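Local coordinates for BH2331 protein (Bacillus halodurans, PDB 1VL5) that is a putative methyltransferase that probably transfers a methyl group from S-adenosylmethionine to an acceptor not yet identified, at residues N204-T207 against E208-Q211; P144-D147 against A148-V151; A167-K170 against S171-L174. One frame throughout, in Å; residues are numbered along the deposited sequence.

How the contacts relate
Along the chain the three contacts follow in series; none nests in or crosses another. Contact 2 comes first. It turns the chain from the end of strand 134-142 into helix 147-160. Contact 3 begins helix 170-180 after the loop that follows helix 147-160. Contact 1 begins helix 207-218 just after helix 196-202 has ended. Each is a helix N terminus with its leading residues. Contacts 2 and 3 touch, their centres about 11 Å apart. Lys169 forms a salt bridge with Asp150, and Glu145 probably hydrogen-bonds Ser171, so these two helix starts are tied together. Contact 1 stands apart, its nearest atoms about 13 Å from contact 2 and 17 Å from contact 3.

Contact 1. Residues N204-T207 against E208-Q211; sequences NVTT and EKKQ
The flat group that matters here is the peptide carbonyl of Thr206, which meets Lys210. Lys210 N donates to Thr206 O at 2.9 Å. Lys210 CG also packs on this oxygen, with Thr206 O and Lys210 CG 3.2 Å apart. Next to it, Thr207 O accepts from Gln211 N. The side chain of Thr206 makes the cap. Its OG1 lies between the backbone N and the carbonyl carbon (chi1 61°), which turns it to the start of the helix. There Thr206 OG1 accepts from Lys209 N at 2.9 Å, with an N-H...O angle of 157°.

This is a classic threonine N-cap. One residue, Val205, separates it from Asn204, the C-prime residue of the Schellman motif that ends helix 196-202, so a capping motif stands at each end of the short link.

Val205 points its CB toward the new helix. Its CG1 methyl presses tightly on Lys209 CG, 3.4 Å away, and the same Val205 CG1 lies 3.5 Å from Lys210 CG. The two lysines therefore offer their aliphatic parts to one methyl. Val205 also touches Cys200 of helix 196-202. The Lys210 ammonium forms salt bridges with Asp201 and Glu197.

Contact 2. Residues P144-D147 against A148-V151; sequences PEND and AFDV
The backbone of Asn146 is extended, and helical angles run on from Asp147 through Val151. The carbonyls of Asn146 and Asp147 start the hydrogen-bond ladder of helix 147-160. Asn146 O accepts from Asp150 N at 2.9 Å. Asp147 O accepts from Val151 N, also at 2.9 Å. Asn146 is the N-cap, and its side chain closes the end of the helix. With CG anti to the backbone N (chi1 177°), the amide folds over the turn, and Asn146 OD1 accepts from Phe149 N at 3.1 Å in a fairly straight bond of 162°.

The same oxygen lies over one face of the Phe149 ring, with Asn146 OD1 3.6 Å from Phe149 CG. The amide and ring planes are 27° apart, so the cap is laid rather flat on the aromatic. Pro144 packs on the base of this side chain, its CG 3.8 Å from Phe149 CB. Replacing Phe149 by an alanine would keep the cap bond but would probably uncover the ring-side face of the Asn146 amide and leave Tyr224 without its edge-to-face partner.

Two acids of the first turn lie near each other, with Asp147 OD1 4.4 Å from Asp150 OD2. The ammonium of Lys169 forms salt bridges with both, and Arg166 pairs with Asp150; together they probably offset the repulsion. A water also donates to Asp150 OD2, and more weakly to Asp147 OD1.

The turn follows strand 134-142. Pro144, Ala148 and Phe149 touch helix 222-227, while Lys169, through the two acids, and Ser171, through Glu145, join it to the start of helix 170-180.

Contact 3. Residues A167-K170 against S171-L174; sequences AWKK and SDWL
Asp172 OD2 is gripped by two donors. Lys169 N donates to Asp172 OD2 at 2.9 Å, and Arg166 adds a salt bridge. The Lys169 N-H comes from above the carboxylate plane, 41° out of it. Lys169 is the N-cap of helix 170-180, but its own side chain does not cap. Instead the aspartate three residues on reaches back to the N-cap amide, which is one half of a capping box. Asp172 CG stands anti to the carbonyl carbon (chi1 -71°), and this carries the carboxylate to that amide. Lys169 O starts the helix by accepting from Trp173 N at 3.1 Å, and weakly from Asp172 N.

The carboxylate also meets the edge of Trp168, with Asp172 OD2 3.5 Å from Trp168 CE3 and near the ring plane. The ring and carboxylate planes are 81° apart. Trp173 comes up to Trp168 obliquely, with its NE1 3.7 Å from Trp168 CB. One water bridges the backbone N of Trp168, at 3.0 Å, and the indole NE1 of Trp173, at 3.1 Å, accepting from both.

The Lys169 chain runs beside Asp172 and then leads its ammonium away to the acids at the start of helix 147-160. Trp173 packs on Ile245 and Met247 of strand 236-250.

The negative Asp172 lies at the N-terminal end of the helix, where the helix dipole and Arg166 would be expected to favour its charged form.

Contact 1. Residues N204-T207 against E208-Q211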
loop_
_atom_site.group_PDB
_atom_site.type_symbol
_atom_site.label_atom_id
_atom_site.label_comp_id
_atom_site.label_asym_id
_atom_site.label_seq_id
_atom_site.Cartn_x
_atom_site.Cartn_y
_atom_site.Cartn_z
ATOM N N ASN A 204 5.239 15.617 8.878
ATOM C CA ASN A 204 5.336 16.728 9.847
ATOM C C ASN A 204 6.036 16.323 11.160
ATOM O O ASN A 204 5.660 16.733 12.248
ATOM C CB ASN A 204 3.953 17.306 10.126
ATOM C CG ASN A 204 3.349 17.955 8.899
ATOM O OD1 ASN A 204 3.990 18.773 8.242
ATOM N ND2 ASN A 204 2.119 17.579 8.571
ATOM N N VAL A 205 7.103 15.557 11.029
ATOM C CA VAL A 205 7.892 15.136 12.192
ATOM C C VAL A 205 8.624 16.354 12.731
ATOM O O VAL A 205 9.067 17.184 11.937
ATOM C CB VAL A 205 8.919 14.055 11.796
ATOM C CG1 VAL A 205 9.702 13.571 13.017
ATOM C CG2 VAL A 205 8.227 12.876 11.101
ATOM N N THR A 206 8.765 16.460 14.056
ATOM C CA THR A 206 9.435 17.602 14.660
ATOM C C THR A 206 10.909 17.560 14.371
ATOM O O THR A 206 11.476 16.503 14.198
ATOM C CB THR A 206 9.283 17.667 16.222
ATOM O OG1 THR A 206 9.864 16.499 16.817
ATOM C CG2 THR A 206 7.845 17.757 16.644
ATOM N N THR A 207 11.553 18.712 14.387
ATOM C CA THR A 207 13.006 18.731 14.206
ATOM C C THR A 207 13.710 17.837 15.278
ATOM O O THR A 207 14.683 17.146 14.992
ATOM C CB THR A 207 13.596 20.191 14.147
ATOM O OG1 THR A 207 14.149 20.562 15.398
ATOM C CG2 THR A 207 12.549 21.238 13.737
ATOM N N GLU A 208 13.187 17.841 16.504
ATOM C CA GLU A 208 13.746 17.013 17.575
ATOM C C GLU A 208 13.590 15.530 17.313
ATOM O O GLU A 208 14.527 14.751 17.546
ATOM C CB GLU A 208 13.100 17.339 18.933
ATOM C CG GLU A 208 13.860 18.368 19.737
ATOM C CD GLU A 208 13.112 18.777 21.003
ATOM O OE1 GLU A 208 11.912 19.132 20.886
ATOM O OE2 GLU A 208 13.730 18.746 22.097
ATOM N N LYS A 209 12.402 15.132 16.882
ATOM C CA LYS A 209 12.138 13.746 16.582
ATOM C C LYS A 209 12.990 13.284 15.379
ATOM O O LYS A 209 13.465 12.141 15.331
ATOM C CB LYS A 209 10.647 13.559 16.346
ATOM C CG LYS A 209 10.211 12.121 16.000
ATOM C CD LYS A 209 10.528 11.178 17.159
ATOM C CE LYS A 209 9.805 9.877 17.089
ATOM N NZ LYS A 209 8.333 9.971 17.168
ATOM N N LYS A 210 13.212 14.187 14.417
ATOM C CA LYS A 210 14.028 13.840 13.258
ATOM C C LYS A 210 15.463 13.617 13.707
ATOM O O LYS A 210 16.135 12.723 13.205
ATOM C CB LYS A 210 13.951 14.898 12.126
ATOM C CG LYS A 210 12.537 15.063 11.510
ATOM C CD LYS A 210 12.493 16.079 10.288
ATOM C CE LYS A 210 12.829 17.446 10.700
ATOM N NZ LYS A 210 12.624 18.427 9.582
ATOM N N GLN A 211 15.930 14.411 14.660
ATOM C CA GLN A 211 17.288 14.241 15.158
ATOM C C GLN A 211 17.414 12.903 15.902
ATOM O O GLN A 211 18.430 12.194 15.827
ATOM C CB GLN A 211 17.627 15.368 16.146
ATOM C CG GLN A 211 19.074 15.334 16.635
ATOM C CD GLN A 211 20.012 15.609 15.477
ATOM O OE1 GLN A 211 19.956 16.687 14.877
ATOM N NE2 GLN A 211 20.867 14.651 15.149
#

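Contact 2. Residues P144-D147 against A148-V151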
loop_
_atom_site.group_PDB
_atom_site.type_symbol
_atom_site.label_atom_id
_atom_site.label_comp_id
_atom_site.label_asym_id
_atom_site.label_seq_id
_atom_site.Cartn_x
_atom_site.Cartn_y
_atom_site.Cartn_z
ATOM N N PRO A 144 12.093 -7.093 4.948
ATOM C CA PRO A 144 12.998 -8.214 4.691
ATOM C C PRO A 144 12.560 -9.498 5.374
ATOM O O PRO A 144 11.895 -9.510 6.435
ATOM C CB PRO A 144 14.320 -7.742 5.304
ATOM C CG PRO A 144 14.273 -6.308 5.216
ATOM C CD PRO A 144 12.830 -5.921 5.427
ATOM N N GLU A 145 12.985 -10.592 4.792
ATOM C CA GLU A 145 12.771 -11.861 5.415
ATOM C C GLU A 145 13.613 -11.967 6.677
ATOM O O GLU A 145 13.188 -12.580 7.658
ATOM C CB GLU A 145 13.107 -12.984 4.452
ATOM C CG GLU A 145 12.228 -13.089 3.271
ATOM C CD GLU A 145 10.762 -13.331 3.605
ATOM O OE1 GLU A 145 10.449 -14.119 4.544
ATOM O OE2 GLU A 145 9.941 -12.700 2.899
ATOM N N ASN A 146 14.782 -11.348 6.662
ATOM C CA ASN A 146 15.672 -11.327 7.837
ATOM C C ASN A 146 14.966 -10.595 8.995
ATOM O O ASN A 146 14.479 -9.493 8.793
ATOM C CB ASN A 146 16.979 -10.631 7.461
ATOM C CG ASN A 146 17.942 -10.496 8.653
ATOM O OD1 ASN A 146 17.716 -9.741 9.609
ATOM N ND2 ASN A 146 18.975 -11.260 8.605
ATOM N N ASP A 147 14.829 -11.238 10.167
ATOM C CA ASP A 147 13.997 -10.688 11.241
ATOM C C ASP A 147 14.519 -9.414 11.852
ATOM O O ASP A 147 13.716 -8.529 12.214
ATOM C CB ASP A 147 13.726 -11.711 12.367
ATOM C CG ASP A 147 12.881 -12.869 11.908
ATOM O OD1 ASP A 147 11.761 -12.652 11.352
ATOM O OD2 ASP A 147 13.367 -13.988 12.018
ATOM N N ALA A 148 15.844 -9.326 12.007
ATOM C CA ALA A 148 16.462 -8.140 12.579
ATOM C C ALA A 148 16.218 -6.936 11.695
ATOM O O ALA A 148 15.902 -5.850 12.213
ATOM C CB ALA A 148 17.948 -8.331 12.769
ATOM N N PHE A 149 16.333 -7.133 10.380
ATOM C CA PHE A 149 16.083 -6.060 9.413
ATOM C C PHE A 149 14.624 -5.706 9.252
ATOM O O PHE A 149 14.250 -4.537 8.999
ATOM C CB PHE A 149 16.750 -6.387 8.058
ATOM C CG PHE A 149 18.265 -6.519 8.134
ATOM C CD1 PHE A 149 19.004 -5.762 9.034
ATOM C CD2 PHE A 149 18.956 -7.305 7.212
ATOM C CE1 PHE A 149 20.377 -5.884 9.119
ATOM C CE2 PHE A 149 20.348 -7.421 7.262
ATOM C CZ PHE A 149 21.063 -6.666 8.201
ATOM N N ASP A 150 13.783 -6.729 9.350
ATOM C CA ASP A 150 12.346 -6.566 9.431
ATOM C C ASP A 150 11.942 -5.665 10.603
ATOM O O ASP A 150 11.259 -4.655 10.449
ATOM C CB ASP A 150 11.720 -7.972 9.594
ATOM C CG ASP A 150 10.198 -7.967 9.789
ATOM O OD1 ASP A 150 9.571 -6.919 9.917
ATOM O OD2 ASP A 150 9.629 -9.048 9.858
ATOM N N VAL A 151 12.354 -6.059 11.793
ATOM C CA VAL A 151 12.003 -5.353 12.993
ATOM C C VAL A 151 12.517 -3.888 12.957
ATOM O O VAL A 151 11.798 -2.933 13.350
ATOM C CB VAL A 151 12.461 -6.141 14.225
ATOM C CG1 VAL A 151 12.164 -5.396 15.534
ATOM C CG2 VAL A 151 11.713 -7.499 14.284
HETATM O O HOH W 1 9.185 -10.627 11.995
#

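Contact 3. Residues A167-K170 against S171-L174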
loop_
_atom_site.group_PDB
_atom_site.type_symbol
_atom_site.label_atom_id
_atom_site.label_comp_id
_atom_site.label_asym_id
_atom_site.label_seq_id
_atom_site.Cartn_x
_atom_site.Cartn_y
_atom_site.Cartn_z
ATOM N N ALA A 167 4.649 -3.232 7.979
ATOM C CA ALA A 167 5.045 -3.657 6.646
ATOM C C ALA A 167 5.461 -5.112 6.768
ATOM O O ALA A 167 6.422 -5.426 7.447
ATOM C CB ALA A 167 6.202 -2.795 6.136
ATOM N N TRP A 168 4.691 -5.997 6.132
ATOM C CA TRP A 168 4.828 -7.410 6.304
ATOM C C TRP A 168 5.886 -7.938 5.342
ATOM O O TRP A 168 6.208 -7.276 4.318
ATOM C CB TRP A 168 3.477 -8.095 6.092
ATOM C CG TRP A 168 2.455 -7.649 7.052
ATOM C CD1 TRP A 168 1.718 -6.489 6.984
ATOM C CD2 TRP A 168 2.039 -8.313 8.257
ATOM N NE1 TRP A 168 0.882 -6.405 8.074
ATOM C CE2 TRP A 168 1.071 -7.500 8.874
ATOM C CE3 TRP A 168 2.371 -9.521 8.854
ATOM C CZ2 TRP A 168 0.443 -7.860 10.067
ATOM C CZ3 TRP A 168 1.775 -9.856 10.056
ATOM C CH2 TRP A 168 0.799 -9.048 10.630
ATOM N N LYS A 169 6.461 -9.090 5.693
ATOM C CA LYS A 169 7.386 -9.808 4.807
ATOM C C LYS A 169 6.611 -10.250 3.573
ATOM O O LYS A 169 5.397 -10.494 3.635
ATOM C CB LYS A 169 8.017 -11.050 5.446
ATOM C CG LYS A 169 8.732 -10.841 6.805
ATOM C CD LYS A 169 9.197 -12.205 7.328
ATOM C CE LYS A 169 9.968 -12.272 8.681
ATOM N NZ LYS A 169 10.941 -11.220 8.873
ATOM N N LYS A 170 7.321 -10.335 2.454
ATOM C CA LYS A 170 6.796 -10.971 1.285
ATOM C C LYS A 170 6.246 -12.371 1.583
ATOM O O LYS A 170 5.187 -12.713 1.121
ATOM C CB LYS A 170 7.864 -10.986 0.187
ATOM C CG LYS A 170 8.188 -9.607 -0.365
ATOM C CD LYS A 170 9.162 -9.637 -1.567
ATOM C CE LYS A 170 10.533 -10.179 -1.275
ATOM N NZ LYS A 170 11.333 -9.189 -0.452
ATOM N N SER A 171 6.931 -13.148 2.428
ATOM C CA SER A 171 6.447 -14.468 2.842
ATOM C C SER A 171 5.164 -14.389 3.658
ATOM O O SER A 171 4.337 -15.297 3.578
ATOM C CB SER A 171 7.505 -15.210 3.662
ATOM O OG SER A 171 7.924 -14.391 4.747
ATOM N N ASP A 172 4.994 -13.306 4.415
ATOM C CA ASP A 172 3.792 -13.096 5.219
ATOM C C ASP A 172 2.626 -12.909 4.274
ATOM O O ASP A 172 1.556 -13.454 4.502
ATOM C CB ASP A 172 3.880 -11.849 6.104
ATOM C CG ASP A 172 4.867 -11.966 7.278
ATOM O OD1 ASP A 172 5.120 -13.079 7.777
ATOM O OD2 ASP A 172 5.372 -10.885 7.698
ATOM N N TRP A 173 2.803 -12.104 3.233
ATOM C CA TRP A 173 1.746 -11.896 2.242
ATOM C C TRP A 173 1.400 -13.175 1.458
ATOM O O TRP A 173 0.251 -13.414 1.162
ATOM C CB TRP A 173 2.090 -10.776 1.233
ATOM C CG TRP A 173 1.906 -9.453 1.799
ATOM C CD1 TRP A 173 2.875 -8.526 2.053
ATOM C CD2 TRP A 173 0.678 -8.883 2.228
ATOM N NE1 TRP A 173 2.311 -7.409 2.608
ATOM C CE2 TRP A 173 0.965 -7.602 2.725
ATOM C CE3 TRP A 173 -0.653 -9.323 2.215
ATOM C CZ2 TRP A 173 -0.007 -6.773 3.240
ATOM C CZ3 TRP A 173 -1.625 -8.491 2.705
ATOM C CH2 TRP A 173 -1.301 -7.216 3.204
ATOM N N LEU A 174 2.396 -13.959 1.073
ATOM C CA LEU A 174 2.141 -15.220 0.420
ATOM C C LEU A 174 1.273 -16.144 1.253
ATOM O O LEU A 174 0.346 -16.787 0.720
ATOM C CB LEU A 174 3.436 -15.972 0.119
ATOM C CG LEU A 174 4.475 -15.392 -0.843
ATOM C CD1 LEU A 174 5.661 -16.356 -0.901
ATOM C CD2 LEU A 174 3.906 -15.145 -2.195
HETATM O O HOH W 2 3.222 -4.698 3.803
#